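Local coordinates for protein ULam111 (Flavobacterium sp., PDB 5WUT) that acts as a laminarinase of glycoside hydrolase family 16, probably cleaving the beta-1,3-glucosidic bonds of laminarin with a beta-jelly-roll domain, at residues 133-138 with 146-151; 54-59 with 226-231; 24-29 with 73-78; 36-41 with 209-214; 117-122 with 194-199. One frame throughout, in Å; residues are numbered along the deposited sequence.

Contact 1. Residues 133-138 with 146-151; sequences FTSLHT and INTKRT
Thr134 and Lys149 form the hydrogen-bonded pair at the middle of this antiparallel ladder: Thr134 N donates to Lys149 O at 3.1 Å, and Lys149 N donates back to Thr134 O at 2.9 Å. The ladder runs on through Leu136 N, which donates to Asn147 O at 2.9 Å where the chain leaves an inverse gamma turn centred on Asn147. Lys149 O has a second donor, a water 2.7 Å away that also bonds Thr134 OG1 and Thr151 OG1, linking both hydroxyls to one backbone oxygen. On the opposite face, the hydroxyls of Ser135 and Thr148 meet directly, OG to OG1 at 2.8 Å; Thr148 OG1 stands anti to its own backbone N (chi1 -172°). A further water accepts from Asn147 ND2 at 2.8 Å and gives a weak bond to Leu136 O, which Thr145 OG1 also engages. Phe133 and Arg150 lie side by side on the Ser135 face, the ring presenting its edge to one face of the guanidinium, with Phe133 CZ 3.2 Å from Arg150 NH1 and the planes 76° apart. NH1 of that guanidinium is salt-bridged to Glu128. Strands 131-137 and 148-152 thus make a beta hairpin within the jelly-roll of family 16, and strand 118-123 continues the sheet beyond 131-137.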
# COMPACT_ATOMS: atom_id res chain seq x y z
N PHE A 133 3.38 5.16 -10.30
CA PHE A 133 4.80 4.90 -10.49
C PHE A 133 5.59 5.73 -9.50
O PHE A 133 5.20 6.86 -9.22
CB PHE A 133 5.22 5.23 -11.93
CG PHE A 133 4.44 4.50 -12.98
CD1 PHE A 133 3.19 4.96 -13.39
CD2 PHE A 133 4.95 3.35 -13.56
CE1 PHE A 133 2.47 4.27 -14.36
CE2 PHE A 133 4.22 2.67 -14.52
CZ PHE A 133 2.99 3.13 -14.92
N THR A 134 6.64 5.15 -8.93
CA THR A 134 7.57 5.86 -8.05
C THR A 134 8.96 5.59 -8.57
O THR A 134 9.31 4.42 -8.79
CB THR A 134 7.44 5.41 -6.59
OG1 THR A 134 7.59 3.99 -6.52
CG2 THR A 134 6.09 5.79 -6.04
N SER A 135 9.75 6.64 -8.80
CA SER A 135 10.99 6.52 -9.57
C SER A 135 12.06 7.50 -9.15
O SER A 135 11.78 8.54 -8.53
CB SER A 135 10.74 6.73 -11.06
OG SER A 135 9.55 6.11 -11.51
N LEU A 136 13.28 7.18 -9.57
CA LEU A 136 14.44 8.07 -9.47
C LEU A 136 15.06 8.22 -10.85
O LEU A 136 15.07 7.27 -11.62
CB LEU A 136 15.51 7.53 -8.52
CG LEU A 136 15.22 7.45 -7.02
CD1 LEU A 136 14.56 8.69 -6.44
CD2 LEU A 136 14.40 6.22 -6.74
N HIS A 137 15.57 9.41 -11.17
CA HIS A 137 16.38 9.62 -12.36
C HIS A 137 17.70 10.23 -11.93
O HIS A 137 17.73 11.18 -11.13
CB HIS A 137 15.69 10.54 -13.36
CG HIS A 137 14.39 10.00 -13.86
ND1 HIS A 137 14.27 9.36 -15.07
CD2 HIS A 137 13.17 9.97 -13.29
CE1 HIS A 137 13.02 8.98 -15.24
NE2 HIS A 137 12.33 9.33 -14.17
N THR A 138 18.79 9.65 -12.42
CA THR A 138 20.15 10.05 -12.06
C THR A 138 21.04 9.84 -13.28
O THR A 138 20.60 9.27 -14.27
CB THR A 138 20.70 9.20 -10.91
OG1 THR A 138 20.80 7.85 -11.36
CG2 THR A 138 19.79 9.23 -9.70
N ILE A 146 15.77 2.36 -14.51
CA ILE A 146 15.52 1.06 -13.91
C ILE A 146 15.13 1.19 -12.45
O ILE A 146 14.65 0.22 -11.85
CB ILE A 146 16.73 0.12 -14.00
CG1 ILE A 146 17.89 0.68 -13.16
CG2 ILE A 146 17.11 -0.10 -15.45
CD1 ILE A 146 18.71 -0.37 -12.46
N ASN A 147 15.36 2.38 -11.88
CA ASN A 147 15.02 2.61 -10.48
C ASN A 147 13.60 3.16 -10.39
O ASN A 147 13.34 4.37 -10.24
CB ASN A 147 16.04 3.53 -9.81
CG ASN A 147 17.42 2.90 -9.77
OD1 ASN A 147 17.58 1.75 -9.36
ND2 ASN A 147 18.42 3.63 -10.24
N THR A 148 12.67 2.23 -10.53
CA THR A 148 11.26 2.55 -10.63
C THR A 148 10.44 1.36 -10.15
O THR A 148 10.91 0.22 -10.12
CB THR A 148 10.86 2.93 -12.08
OG1 THR A 148 9.52 3.42 -12.10
CG2 THR A 148 10.99 1.75 -13.06
N LYS A 149 9.23 1.66 -9.72
CA LYS A 149 8.31 0.62 -9.30
C LYS A 149 6.91 0.99 -9.74
O LYS A 149 6.48 2.12 -9.54
CB LYS A 149 8.34 0.44 -7.78
CG LYS A 149 7.37 -0.61 -7.24
CD LYS A 149 7.91 -2.02 -7.46
CE LYS A 149 7.20 -3.02 -6.54
NZ LYS A 149 5.83 -3.34 -7.04
N ARG A 150 6.20 0.05 -10.35
CA ARG A 150 4.80 0.21 -10.70
C ARG A 150 3.96 -0.47 -9.63
O ARG A 150 4.13 -1.66 -9.34
CB ARG A 150 4.52 -0.42 -12.08
CG ARG A 150 3.08 -0.38 -12.55
CD ARG A 150 2.89 -1.39 -13.67
NE ARG A 150 3.93 -1.25 -14.69
CZ ARG A 150 3.82 -0.50 -15.79
NH1 ARG A 150 2.71 0.18 -16.03
NH2 ARG A 150 4.83 -0.44 -16.65
N THR A 151 3.05 0.29 -9.03
CA THR A 151 2.21 -0.22 -7.96
C THR A 151 0.75 -0.21 -8.37
O THR A 151 0.21 0.82 -8.76
CB THR A 151 2.39 0.60 -6.66
OG1 THR A 151 3.77 0.56 -6.27
CG2 THR A 151 1.54 0.03 -5.53
O HOH W 1 5.11 2.60 -7.21
O HOH W 2 18.11 6.33 -11.03

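Contact 2. Residues 54-59 with 226-231; sequences GKLVIT and FSIDYI
Leu56 and Ile228, with Ile58 and Phe226 beside them, make a two-strand antiparallel pairing between segments far apart in sequence, joining strand 55-63 to strand 224-234 near the end of the chain. Each of these pairs is doubly hydrogen-bonded: Leu56 N reaches Ile228 O at 2.9 Å, Ile228 N reaches Leu56 O at 2.8 Å, and Ile58 and Phe226 exchange an equivalent pair. The side chains of the four residues share one face and turn into the protein. Ile228 CD1 is the point where they meet: it rests over the centre of the Phe226 ring, 3.9 Å above the plane, and lies 4.1 Å from Leu56 CD2, with Ile58 CD1 close by. A chi2 of 91°, away from the usual staggered values, puts CD1 there. In the jelly-roll this face belongs to the packed interior, where Ile204 and Met206 of strand 200-208 and Phe13 lie against it. On the other face Val57 touches Ser227, its CG2 near OG. Toward Gly54 the contact becomes polar. Lys55 crosses Asp229 at a slant, Lys55 CE 3.8 Å from Asp229 CG, but NZ stops 4.5 Å from OD1, too far for a salt bridge. A water fills in, accepting from Lys55 NZ at 3.1 Å and donating to Asp229 OD1 at 2.8 Å, while Asp229 OD2 is paired with Arg88.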
# COMPACT_ATOMS: atom_id res chain seq x y z
N GLY A 54 -9.62 25.14 -0.46
CA GLY A 54 -8.38 24.70 0.17
C GLY A 54 -7.53 23.78 -0.69
O GLY A 54 -6.62 23.13 -0.19
N LYS A 55 -7.83 23.72 -1.98
CA LYS A 55 -7.04 22.92 -2.91
C LYS A 55 -6.46 23.79 -4.02
O LYS A 55 -7.11 24.74 -4.48
CB LYS A 55 -7.89 21.82 -3.56
CG LYS A 55 -8.06 20.50 -2.78
CD LYS A 55 -8.67 20.72 -1.43
CE LYS A 55 -9.15 19.42 -0.81
NZ LYS A 55 -10.36 19.70 -0.01
N LEU A 56 -5.25 23.45 -4.45
CA LEU A 56 -4.78 23.88 -5.76
C LEU A 56 -5.45 23.00 -6.81
O LEU A 56 -5.33 21.78 -6.76
CB LEU A 56 -3.25 23.80 -5.87
CG LEU A 56 -2.68 23.93 -7.30
CD1 LEU A 56 -2.90 25.35 -7.84
CD2 LEU A 56 -1.21 23.58 -7.31
N VAL A 57 -6.19 23.60 -7.74
CA VAL A 57 -6.81 22.83 -8.80
C VAL A 57 -6.23 23.23 -10.15
O VAL A 57 -6.37 24.36 -10.60
CB VAL A 57 -8.35 23.01 -8.84
CG1 VAL A 57 -8.96 22.15 -9.96
CG2 VAL A 57 -8.96 22.64 -7.48
N ILE A 58 -5.54 22.28 -10.78
CA ILE A 58 -4.99 22.49 -12.10
C ILE A 58 -5.92 21.86 -13.12
O ILE A 58 -6.29 20.69 -12.98
CB ILE A 58 -3.59 21.87 -12.23
CG1 ILE A 58 -2.62 22.57 -11.26
CG2 ILE A 58 -3.10 21.93 -13.69
CD1 ILE A 58 -1.29 21.88 -11.13
N THR A 59 -6.31 22.63 -14.14
CA THR A 59 -7.19 22.08 -15.16
C THR A 59 -6.50 21.98 -16.52
O THR A 59 -5.93 22.96 -17.02
CB THR A 59 -8.47 22.93 -15.31
OG1 THR A 59 -9.20 22.92 -14.08
CG2 THR A 59 -9.36 22.36 -16.41
N PHE A 226 -6.68 18.17 -11.74
CA PHE A 226 -5.68 17.59 -10.84
C PHE A 226 -5.70 18.47 -9.60
O PHE A 226 -5.35 19.65 -9.68
CB PHE A 226 -4.32 17.60 -11.53
CG PHE A 226 -3.16 17.07 -10.71
CD1 PHE A 226 -3.32 16.12 -9.71
CD2 PHE A 226 -1.87 17.50 -11.01
CE1 PHE A 226 -2.20 15.64 -9.00
CE2 PHE A 226 -0.76 17.04 -10.31
CZ PHE A 226 -0.93 16.10 -9.30
N SER A 227 -6.12 17.91 -8.46
CA SER A 227 -6.32 18.71 -7.25
C SER A 227 -5.31 18.34 -6.17
O SER A 227 -5.19 17.16 -5.83
CB SER A 227 -7.73 18.52 -6.69
OG SER A 227 -8.71 18.88 -7.66
N ILE A 228 -4.63 19.33 -5.62
CA ILE A 228 -3.65 19.06 -4.57
C ILE A 228 -4.05 19.81 -3.30
O ILE A 228 -4.22 21.02 -3.33
CB ILE A 228 -2.23 19.46 -5.02
CG1 ILE A 228 -1.87 18.81 -6.37
CG2 ILE A 228 -1.20 19.09 -3.93
CD1 ILE A 228 -2.21 19.64 -7.60
N ASP A 229 -4.24 19.08 -2.21
CA ASP A 229 -4.65 19.65 -0.91
C ASP A 229 -3.48 20.28 -0.18
O ASP A 229 -3.57 21.41 0.32
CB ASP A 229 -5.30 18.54 -0.07
CG ASP A 229 -5.95 19.04 1.21
OD1 ASP A 229 -6.13 20.26 1.39
OD2 ASP A 229 -6.35 18.17 2.03
N TYR A 230 -2.35 19.57 -0.12
CA TYR A 230 -1.20 20.10 0.58
C TYR A 230 0.10 19.40 0.19
O TYR A 230 0.10 18.32 -0.42
CB TYR A 230 -1.40 19.98 2.10
CG TYR A 230 -1.52 18.57 2.67
CD1 TYR A 230 -0.42 17.70 2.69
CD2 TYR A 230 -2.71 18.13 3.23
CE1 TYR A 230 -0.53 16.43 3.22
CE2 TYR A 230 -2.82 16.87 3.77
CZ TYR A 230 -1.73 16.02 3.77
OH TYR A 230 -1.88 14.77 4.32
N ILE A 231 1.21 20.04 0.56
CA ILE A 231 2.52 19.42 0.65
C ILE A 231 3.01 19.68 2.06
O ILE A 231 3.00 20.84 2.48
CB ILE A 231 3.54 20.01 -0.35
CG1 ILE A 231 3.10 19.80 -1.79
CG2 ILE A 231 4.92 19.38 -0.13
CD1 ILE A 231 3.91 20.65 -2.79
O HOH W 3 -8.64 21.07 2.20

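Contact 3. Residues 24-29 with 73-78; sequences NFELGD and TTQGKK
Asn24 is remarkable for a side-chain amide that works at both ends, with three hydrogen bonds to three residues of 73-78. Both ND2 bonds lie in the plane of the amide: one goes to Gln75 O at 2.9 Å, landing on a lone pair of that carbonyl, the other to Thr73 OG1 at 3.1 Å. OD1 accepts from Lys77 NZ at 2.9 Å, the ammonium standing well above the carbonyl plane, 46° out of it. With CG anti to the carbonyl carbon (chi1 -49°), the amide starts beside its own backbone N, which bonds Thr73 O at 2.7 Å; Thr73 N answers to Asn24 O, closing a single antiparallel hydrogen-bonded pair. Several groups likewise grip Thr73 OG1. Besides ND2 it accepts from Gln75 N at 3.2 Å, an ST turn, and it donates to a water at 2.7 Å. The same water donates to Glu26 OE1, whose chain crosses Thr73 at about a right angle with OE1 3.5 Å from CG2. Glu26 OE2 is salt-bridged to Arg71, and Lys77 NZ has further acceptors in Thr20 O and Trp23 O. The short strand 24-25 is thereby fixed to strand 66-80 where the latter breaks into a turn, with Thr73 packed on Tyr201 and Ile203 of strand 200-208 and Gln75 reaching helix 108-111.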
# COMPACT_ATOMS: atom_id res chain seq x y z
N ASN A 24 7.21 29.25 -8.48
CA ASN A 24 7.44 29.78 -9.82
C ASN A 24 6.47 29.16 -10.78
O ASN A 24 6.03 28.01 -10.57
CB ASN A 24 8.84 29.46 -10.32
CG ASN A 24 9.90 29.79 -9.32
OD1 ASN A 24 10.16 30.95 -9.04
ND2 ASN A 24 10.53 28.76 -8.76
N PHE A 25 6.15 29.87 -11.86
CA PHE A 25 5.52 29.22 -13.01
C PHE A 25 6.58 28.83 -14.03
O PHE A 25 7.49 29.62 -14.32
CB PHE A 25 4.49 30.12 -13.69
CG PHE A 25 3.29 30.40 -12.85
CD1 PHE A 25 2.19 29.55 -12.86
CD2 PHE A 25 3.25 31.53 -12.05
CE1 PHE A 25 1.08 29.81 -12.09
CE2 PHE A 25 2.13 31.80 -11.27
CZ PHE A 25 1.05 30.94 -11.29
N GLU A 26 6.45 27.64 -14.59
CA GLU A 26 7.18 27.34 -15.81
C GLU A 26 6.14 27.41 -16.93
O GLU A 26 5.03 26.90 -16.78
CB GLU A 26 7.90 25.98 -15.70
CG GLU A 26 9.04 26.07 -14.67
CD GLU A 26 9.99 24.88 -14.65
OE1 GLU A 26 11.06 24.97 -14.00
OE2 GLU A 26 9.68 23.85 -15.27
N LEU A 27 6.46 28.13 -18.00
CA LEU A 27 5.43 28.52 -18.97
C LEU A 27 5.83 28.23 -20.40
O LEU A 27 7.01 28.32 -20.76
CB LEU A 27 5.12 30.02 -18.84
CG LEU A 27 4.64 30.46 -17.45
CD1 LEU A 27 4.73 31.99 -17.34
CD2 LEU A 27 3.24 30.01 -17.20
N GLY A 28 4.83 27.96 -21.22
CA GLY A 28 5.00 27.83 -22.66
C GLY A 28 5.26 26.42 -23.16
O GLY A 28 4.77 25.45 -22.57
N ASP A 29 6.02 26.32 -24.24
CA ASP A 29 6.22 25.06 -24.93
C ASP A 29 7.50 24.31 -24.54
O ASP A 29 7.74 23.18 -25.00
CB ASP A 29 6.21 25.30 -26.45
CG ASP A 29 7.27 26.30 -26.91
OD1 ASP A 29 8.19 26.65 -26.14
OD2 ASP A 29 7.19 26.75 -28.08
N THR A 73 6.91 25.27 -9.77
CA THR A 73 8.02 24.73 -8.99
C THR A 73 8.33 25.61 -7.80
O THR A 73 7.92 26.77 -7.76
CB THR A 73 9.32 24.63 -9.79
OG1 THR A 73 9.96 25.92 -9.84
CG2 THR A 73 9.06 24.14 -11.19
N THR A 74 9.09 25.08 -6.85
CA THR A 74 9.58 25.92 -5.75
C THR A 74 11.07 26.23 -5.88
O THR A 74 11.72 26.61 -4.91
CB THR A 74 9.32 25.28 -4.37
OG1 THR A 74 10.09 24.08 -4.24
CG2 THR A 74 7.85 24.99 -4.17
N GLN A 75 11.61 26.09 -7.09
CA GLN A 75 13.04 26.29 -7.32
C GLN A 75 13.53 27.64 -6.79
O GLN A 75 12.97 28.67 -7.12
CB GLN A 75 13.37 26.20 -8.81
CG GLN A 75 14.87 26.25 -9.10
CD GLN A 75 15.19 26.11 -10.57
OE1 GLN A 75 14.30 26.18 -11.42
NE2 GLN A 75 16.46 25.89 -10.88
N GLY A 76 14.58 27.60 -5.97
CA GLY A 76 15.19 28.80 -5.42
C GLY A 76 14.35 29.52 -4.38
O GLY A 76 14.73 30.60 -3.92
N LYS A 77 13.23 28.92 -3.99
CA LYS A 77 12.29 29.54 -3.04
C LYS A 77 11.96 28.68 -1.82
O LYS A 77 11.94 29.17 -0.70
CB LYS A 77 11.00 29.89 -3.77
CG LYS A 77 11.22 31.01 -4.78
CD LYS A 77 9.97 31.30 -5.58
CE LYS A 77 10.19 32.59 -6.37
NZ LYS A 77 9.00 32.88 -7.21
N LYS A 78 11.67 27.40 -2.06
CA LYS A 78 11.47 26.46 -0.96
C LYS A 78 12.19 25.16 -1.32
O LYS A 78 11.73 24.40 -2.17
CB LYS A 78 9.99 26.20 -0.69
CG LYS A 78 9.30 27.32 0.11
CD LYS A 78 9.78 27.31 1.56
CE LYS A 78 9.20 28.47 2.36
NZ LYS A 78 9.83 29.78 2.02
O HOH W 4 11.60 26.56 -11.90

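Contact 4. Residues 36-41 with 209-214; sequences WGNSER and GGNFGG
Asn38 and Gly210 form the tight part of this contact, in which two short, weakly bonded helical turns press backbone against backbone. Asn38 O lies 3.1 Å from Gly210 CA and at the same time accepts from Asn211 N at 2.7 Å, a nearly straight bond (163°). Gly210 CA also makes a CH...O contact with Ser39 O, and Glu40 CA is only 4.1 Å away. With a positive phi of 87°, Gly210 aims the place of a side chain straight at Asn38 O and Glu40 CG, so the bare CA is what lets the turns close. Just outside, the amides of Asn38 and Asn211 meet almost coplanar, ND2 of Asn211 bonding Asn38 OD1 at 3.0 Å nearly along the C=O axis; the side open to solvent is here, at Asn211 and Ser39. Elsewhere the fit is looser and water mediates, though the glycines there are buried. One water donates to Gly209 O at 2.6 Å and accepts from Gly213 N at 3.0 Å, adding a weak bond to Glu40 OE2, while Glu40 OE1 is held by Gln42. A second water accepts from Arg41 NE at 2.9 Å, in the plane of the guanidinium, and also from Gly210 N. The contact joins the turn leading into strand 42-44 to the turn that follows strand 200-208, and Trp98 of strand 97-105 touches Asn38, Glu40 and Phe212.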
# COMPACT_ATOMS: atom_id res chain seq x y z
N TRP A 36 8.87 19.95 -23.56
CA TRP A 36 9.32 19.67 -22.20
C TRP A 36 10.07 18.35 -22.03
O TRP A 36 10.05 17.77 -20.95
CB TRP A 36 8.12 19.73 -21.26
CG TRP A 36 7.53 21.11 -21.28
CD1 TRP A 36 6.48 21.54 -22.04
CD2 TRP A 36 7.99 22.24 -20.55
NE1 TRP A 36 6.24 22.88 -21.81
CE2 TRP A 36 7.17 23.33 -20.90
CE3 TRP A 36 9.02 22.44 -19.62
CZ2 TRP A 36 7.34 24.60 -20.35
CZ3 TRP A 36 9.19 23.71 -19.08
CH2 TRP A 36 8.35 24.77 -19.45
N GLY A 37 10.78 17.93 -23.06
CA GLY A 37 11.66 16.78 -22.93
C GLY A 37 10.98 15.48 -23.30
O GLY A 37 11.63 14.45 -23.43
N ASN A 38 9.66 15.53 -23.50
CA ASN A 38 8.94 14.33 -23.91
C ASN A 38 7.92 14.60 -25.00
O ASN A 38 6.92 13.89 -25.10
CB ASN A 38 8.21 13.73 -22.71
CG ASN A 38 9.11 12.88 -21.84
OD1 ASN A 38 9.56 11.81 -22.26
ND2 ASN A 38 9.38 13.34 -20.62
N SER A 39 8.19 15.59 -25.84
CA SER A 39 7.37 15.87 -27.01
C SER A 39 5.88 16.08 -26.66
O SER A 39 4.98 15.66 -27.37
CB SER A 39 7.51 14.72 -28.02
OG SER A 39 7.17 15.14 -29.32
N GLU A 40 5.65 16.73 -25.52
CA GLU A 40 4.30 16.94 -25.00
C GLU A 40 3.46 17.97 -25.74
O GLU A 40 3.99 18.85 -26.42
CB GLU A 40 4.42 17.31 -23.52
CG GLU A 40 4.80 16.09 -22.69
CD GLU A 40 5.30 16.45 -21.32
OE1 GLU A 40 5.20 17.64 -20.93
OE2 GLU A 40 5.77 15.52 -20.61
N ARG A 41 2.13 17.84 -25.63
CA ARG A 41 1.22 18.71 -26.37
C ARG A 41 0.94 20.09 -25.73
O ARG A 41 0.67 21.05 -26.45
CB ARG A 41 -0.12 18.01 -26.60
CG ARG A 41 -0.03 16.69 -27.36
CD ARG A 41 -1.39 16.23 -27.82
NE ARG A 41 -1.33 14.87 -28.35
CZ ARG A 41 -2.32 14.26 -28.99
NH1 ARG A 41 -3.46 14.90 -29.24
NH2 ARG A 41 -2.15 13.02 -29.42
N GLY A 209 -0.26 13.97 -23.32
CA GLY A 209 0.36 13.23 -24.42
C GLY A 209 1.86 13.11 -24.30
O GLY A 209 2.39 13.11 -23.20
N GLY A 210 2.55 13.00 -25.43
CA GLY A 210 3.99 12.88 -25.38
C GLY A 210 4.54 11.48 -25.22
O GLY A 210 3.80 10.49 -25.20
N ASN A 211 5.86 11.41 -25.07
CA ASN A 211 6.59 10.16 -25.07
C ASN A 211 6.23 9.27 -23.88
O ASN A 211 6.25 8.04 -23.98
CB ASN A 211 8.09 10.48 -25.05
CG ASN A 211 8.97 9.25 -24.86
OD1 ASN A 211 8.82 8.26 -25.57
ND2 ASN A 211 9.92 9.32 -23.93
N PHE A 212 5.81 9.87 -22.77
CA PHE A 212 5.48 9.06 -21.61
C PHE A 212 3.98 9.02 -21.33
O PHE A 212 3.41 7.96 -21.07
CB PHE A 212 6.26 9.56 -20.38
CG PHE A 212 6.17 8.63 -19.20
CD1 PHE A 212 5.31 8.90 -18.15
CD2 PHE A 212 6.95 7.48 -19.16
CE1 PHE A 212 5.23 8.03 -17.07
CE2 PHE A 212 6.87 6.61 -18.09
CZ PHE A 212 6.01 6.88 -17.04
N GLY A 213 3.33 10.18 -21.37
CA GLY A 213 1.91 10.24 -21.09
C GLY A 213 1.06 9.75 -22.24
O GLY A 213 -0.09 9.35 -22.05
N GLY A 214 1.63 9.77 -23.44
CA GLY A 214 0.89 9.35 -24.62
C GLY A 214 1.58 8.21 -25.35
O GLY A 214 2.08 7.28 -24.73
O HOH W 5 4.74 12.68 -22.09
O HOH W 6 1.06 13.37 -27.90

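Contact 5. Residues 117-122 with 194-199; sequences GEIDIL and WPYDQP
Glu118 O is gripped twice: Tyr196 OH donates to it at 2.8 Å, coming from 44° above the carbonyl plane, and His137 N of the next strand probably bonds it as well. The phenol's bond fixes the far end of a ring whose CE1 lies 3.6 Å from Ile119 CG1, the two side chains sliding by in opposite directions. Over one face of that ring sits Pro195 CG, centred 3.9 Å above the plane. The same CG touches Gly117 CA at 3.5 Å; the lack of a side chain at Gly117 lets the proline come this near. Gln198 NE2 donates to Pro195 O at 3.3 Å, a bond within the loop. Glu118 to Glu123 read EIDILE, the family 16 signature; in relatives it carries the catalytic acids, and its classic bulge appears here as Ile121 and Leu122 both facing Phe101. The loop 194-199 lies against the start of strand 118-123, which runs between strands 97-105 and 131-137.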
# COMPACT_ATOMS: atom_id res chain seq x y z
N GLY A 117 19.74 14.87 -10.40
CA GLY A 117 18.82 13.96 -9.73
C GLY A 117 17.36 14.39 -9.77
O GLY A 117 17.03 15.59 -9.83
N GLU A 118 16.48 13.39 -9.72
CA GLU A 118 15.04 13.61 -9.77
C GLU A 118 14.35 12.58 -8.89
O GLU A 118 14.77 11.41 -8.87
CB GLU A 118 14.54 13.50 -11.22
CG GLU A 118 13.02 13.55 -11.38
CD GLU A 118 12.56 13.45 -12.83
OE1 GLU A 118 13.36 13.74 -13.75
OE2 GLU A 118 11.40 13.07 -13.06
N ILE A 119 13.33 13.00 -8.16
CA ILE A 119 12.51 12.11 -7.33
C ILE A 119 11.06 12.19 -7.78
O ILE A 119 10.45 13.26 -7.71
CB ILE A 119 12.58 12.46 -5.82
CG1 ILE A 119 14.02 12.68 -5.37
CG2 ILE A 119 11.85 11.36 -4.98
CD1 ILE A 119 14.14 13.20 -3.95
N ASP A 120 10.50 11.08 -8.27
CA ASP A 120 9.14 11.05 -8.76
C ASP A 120 8.23 10.43 -7.72
O ASP A 120 8.26 9.21 -7.49
CB ASP A 120 9.04 10.26 -10.07
CG ASP A 120 9.83 10.88 -11.18
OD1 ASP A 120 10.02 12.11 -11.17
OD2 ASP A 120 10.23 10.14 -12.10
N ILE A 121 7.39 11.27 -7.11
CA ILE A 121 6.63 10.87 -5.93
C ILE A 121 5.18 10.49 -6.25
O ILE A 121 4.70 9.43 -5.86
CB ILE A 121 6.67 12.00 -4.88
CG1 ILE A 121 8.12 12.37 -4.56
CG2 ILE A 121 5.90 11.57 -3.62
CD1 ILE A 121 8.26 13.61 -3.65
N LEU A 122 4.46 11.39 -6.94
CA LEU A 122 3.15 11.09 -7.50
C LEU A 122 3.35 11.02 -9.00
O LEU A 122 3.73 12.01 -9.61
CB LEU A 122 2.11 12.16 -7.12
CG LEU A 122 0.64 12.03 -7.59
CD1 LEU A 122 -0.17 13.04 -6.83
CD2 LEU A 122 0.40 12.20 -9.10
N TRP A 194 23.83 8.55 -6.68
CA TRP A 194 23.13 9.17 -5.56
C TRP A 194 23.41 10.65 -5.47
O TRP A 194 24.25 11.10 -4.69
CB TRP A 194 23.54 8.48 -4.25
CG TRP A 194 22.79 8.90 -3.01
CD1 TRP A 194 23.17 9.85 -2.11
CD2 TRP A 194 21.55 8.36 -2.53
NE1 TRP A 194 22.25 9.94 -1.09
CE2 TRP A 194 21.24 9.04 -1.33
CE3 TRP A 194 20.68 7.37 -2.99
CZ2 TRP A 194 20.09 8.76 -0.59
CZ3 TRP A 194 19.54 7.10 -2.25
CH2 TRP A 194 19.26 7.79 -1.06
N PRO A 195 22.71 11.44 -6.30
CA PRO A 195 22.80 12.90 -6.23
C PRO A 195 21.89 13.47 -5.14
O PRO A 195 21.50 14.63 -5.25
CB PRO A 195 22.32 13.34 -7.60
CG PRO A 195 21.31 12.27 -7.97
CD PRO A 195 21.92 11.00 -7.47
N TYR A 196 21.55 12.67 -4.13
CA TYR A 196 20.48 13.06 -3.21
C TYR A 196 20.96 13.60 -1.85
O TYR A 196 20.18 13.63 -0.90
CB TYR A 196 19.53 11.87 -3.00
CG TYR A 196 18.91 11.45 -4.32
CD1 TYR A 196 18.00 12.28 -4.96
CD2 TYR A 196 19.25 10.25 -4.93
CE1 TYR A 196 17.45 11.93 -6.18
CE2 TYR A 196 18.69 9.89 -6.16
CZ TYR A 196 17.78 10.73 -6.78
OH TYR A 196 17.23 10.40 -7.99
N ASP A 197 22.22 14.02 -1.77
CA ASP A 197 22.73 14.69 -0.58
C ASP A 197 22.88 16.18 -0.84
O ASP A 197 23.96 16.77 -0.68
CB ASP A 197 24.05 14.07 -0.12
CG ASP A 197 23.93 12.59 0.22
OD1 ASP A 197 22.90 12.19 0.80
OD2 ASP A 197 24.87 11.84 -0.08
N GLN A 198 21.78 16.78 -1.28
CA GLN A 198 21.69 18.21 -1.54
C GLN A 198 20.23 18.61 -1.40
O GLN A 198 19.35 17.75 -1.37
CB GLN A 198 22.21 18.55 -2.94
CG GLN A 198 21.38 17.91 -4.03
CD GLN A 198 21.61 18.51 -5.41
OE1 GLN A 198 21.92 19.70 -5.55
NE2 GLN A 198 21.49 17.67 -6.43
N PRO A 199 19.95 19.92 -1.31
CA PRO A 199 18.54 20.32 -1.31
C PRO A 199 17.89 20.02 -2.66
O PRO A 199 18.57 20.01 -3.70
CB PRO A 199 18.60 21.84 -1.06
CG PRO A 199 19.99 22.08 -0.49
CD PRO A 199 20.86 21.07 -1.15

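How the contacts relate
Contacts 1 and 5 form one continuous region: strands 118-123 and 131-137 are sheet neighbours, bonded through Ser135 O and Asp120 N, and the centres are 12 Å apart. Contact 2 lies across the chain's centre from contact 1, their centres about 24 Å apart, yet Phe226 still touches Leu122 of contact 5 in the interior. Contacts 2 and 3, centres about 16 Å apart, are linked through neighbouring strands 55-63 and 66-80, and contact 3 meets contact 4 where Trp36 NE1 probably bonds Gly28 O. Along the chain, contact 1 is nested within contact 5, itself within contacts 2 and 4, whereas contacts 2, 3 and 4 interlock. Strands from early and late in the chain are thus paired in the jelly-roll, with signature strand 118-123 between them in sequence.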